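Local atomic coordinates of transcriptional repressor pagR (Bacillus anthracis, PDB entry 2ZKZ), a protein that represses expression of the pagA and atxA genes in Bacillus anthracis as a DNA-binding transcription factor of the ArsR type. Residues E35-K38 / H39-L42. Sequence-based numbering, arbitrary orientation.
Sequences ELYK and HKAL
At E35 the last turn of the helix closes on H39: the amide N of H39 gives E35 O a short bond of 2.7 Å, and ND1 of the same histidine adds a weak one, strongly bent at 121°. One carbonyl oxygen thus takes two bonds, though the second can do no more than bias the rotation of the imidazole. The E35 carboxylate lies alongside that ring, but OE1 comes too close to CE1 in the model for the detail to be trusted. L36 comes next, and its O takes a weak bond from the N of K40, the residue where the chain leaves the helix with a positive phi of 66°. The CD2 methyl of L36 packs against L42 CB at 3.7 Å across the turn. Y37 offers its own O to the ammonium of K40, whose NZ sits 2.7 Å away in the carbonyl plane. A bend at chi2 (-52°) swings the lysine chain back over the helix end, so the charged NZ hydrogen-bonds a carbonyl of the final turn, where it would probably offset the partial negative charge of the helix C-terminus. K38 turns back along the helix instead, bent at chi3: NZ meets E35 OE2 at 3.1 Å from above the carboxylate plane, a salt bridge between residues three apart. This is the C-terminal end of helix 27-39, turning into the short strand 42-43, where the predicted helix-turn-helix begins. L42 pairs by backbone with Y81 and packs on I47 and I50 of helix 44-51, L36 lies against Y81 of strand 78-82, and Y37 rests on helix 86-95.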
loop_
_atom_site.group_PDB
_atom_site.type_symbol
_atom_site.label_atom_id
_atom_site.label_comp_id
_atom_site.label_asym_id
_atom_site.label_seq_id
_atom_site.Cartn_x
_atom_site.Cartn_y
_atom_site.Cartn_z
ATOM N N GLU A 35 7.072 3.880 -13.436
ATOM C CA GLU A 35 8.068 4.048 -14.493
ATOM C C GLU A 35 8.941 2.804 -14.666
ATOM O O GLU A 35 9.254 2.410 -15.792
ATOM C CB GLU A 35 8.955 5.258 -14.201
ATOM C CG GLU A 35 8.265 6.602 -14.339
ATOM C CD GLU A 35 7.685 6.835 -15.723
ATOM O OE1 GLU A 35 8.315 6.429 -16.723
ATOM O OE2 GLU A 35 6.602 7.445 -15.815
ATOM N N LEU A 36 9.348 2.195 -13.556
ATOM C CA LEU A 36 10.168 0.993 -13.618
ATOM C C LEU A 36 9.352 -0.164 -14.177
ATOM O O LEU A 36 9.886 -1.066 -14.813
ATOM C CB LEU A 36 10.706 0.639 -12.231
ATOM C CG LEU A 36 11.839 1.558 -11.776
ATOM C CD1 LEU A 36 12.189 1.297 -10.310
ATOM C CD2 LEU A 36 13.049 1.325 -12.677
ATOM N N TYR A 37 8.049 -0.129 -13.933
ATOM C CA TYR A 37 7.160 -1.161 -14.435
ATOM C C TYR A 37 7.104 -1.052 -15.959
ATOM O O TYR A 37 7.113 -2.059 -16.669
ATOM C CB TYR A 37 5.762 -0.978 -13.831
ATOM C CG TYR A 37 4.666 -1.714 -14.558
ATOM C CD1 TYR A 37 4.665 -3.105 -14.643
ATOM C CD2 TYR A 37 3.641 -1.012 -15.190
ATOM C CE1 TYR A 37 3.671 -3.779 -15.340
ATOM C CE2 TYR A 37 2.641 -1.676 -15.891
ATOM C CZ TYR A 37 2.663 -3.056 -15.963
ATOM O OH TYR A 37 1.677 -3.708 -16.665
ATOM N N LYS A 38 7.068 0.180 -16.450
ATOM C CA LYS A 38 7.002 0.443 -17.882
ATOM C C LYS A 38 8.339 0.310 -18.612
ATOM O O LYS A 38 8.387 -0.210 -19.726
ATOM C CB LYS A 38 6.430 1.843 -18.129
ATOM C CG LYS A 38 4.963 1.995 -17.739
ATOM C CD LYS A 38 4.426 3.376 -18.096
ATOM C CE LYS A 38 5.136 4.473 -17.317
ATOM N NZ LYS A 38 4.749 5.835 -17.781
ATOM N N HIS A 39 9.421 0.769 -17.985
ATOM C CA HIS A 39 10.742 0.718 -18.605
ATOM C C HIS A 39 11.660 -0.413 -18.142
ATOM O O HIS A 39 12.756 -0.594 -18.690
ATOM C CB HIS A 39 11.438 2.065 -18.412
ATOM C CG HIS A 39 10.676 3.216 -18.982
ATOM N ND1 HIS A 39 10.106 4.197 -18.198
ATOM C CD2 HIS A 39 10.377 3.536 -20.264
ATOM C CE1 HIS A 39 9.490 5.072 -18.973
ATOM N NE2 HIS A 39 9.639 4.695 -20.231
ATOM N N LYS A 40 11.216 -1.156 -17.129
ATOM C CA LYS A 40 11.955 -2.296 -16.580
ATOM C C LYS A 40 13.277 -1.996 -15.878
ATOM O O LYS A 40 13.583 -2.591 -14.845
ATOM C CB LYS A 40 12.199 -3.340 -17.677
ATOM C CG LYS A 40 10.924 -3.816 -18.366
ATOM C CD LYS A 40 9.890 -4.281 -17.349
ATOM C CE LYS A 40 8.541 -4.550 -18.000
ATOM N NZ LYS A 40 7.461 -4.762 -16.983
ATOM N N ALA A 41 14.072 -1.093 -16.437
ATOM C CA ALA A 41 15.360 -0.759 -15.835
ATOM C C ALA A 41 15.662 0.710 -16.045
ATOM O O ALA A 41 15.592 1.200 -17.170
ATOM C CB ALA A 41 16.465 -1.616 -16.455
ATOM N N LEU A 42 16.006 1.408 -14.965
ATOM C CA LEU A 42 16.306 2.837 -15.044
ATOM C C LEU A 42 17.368 3.262 -14.035
ATOM O O LEU A 42 17.335 2.839 -12.875
ATOM C CB LEU A 42 15.042 3.662 -14.782
ATOM C CG LEU A 42 13.875 3.574 -15.768
ATOM C CD1 LEU A 42 12.646 4.263 -15.158
ATOM C CD2 LEU A 42 14.262 4.228 -17.095
#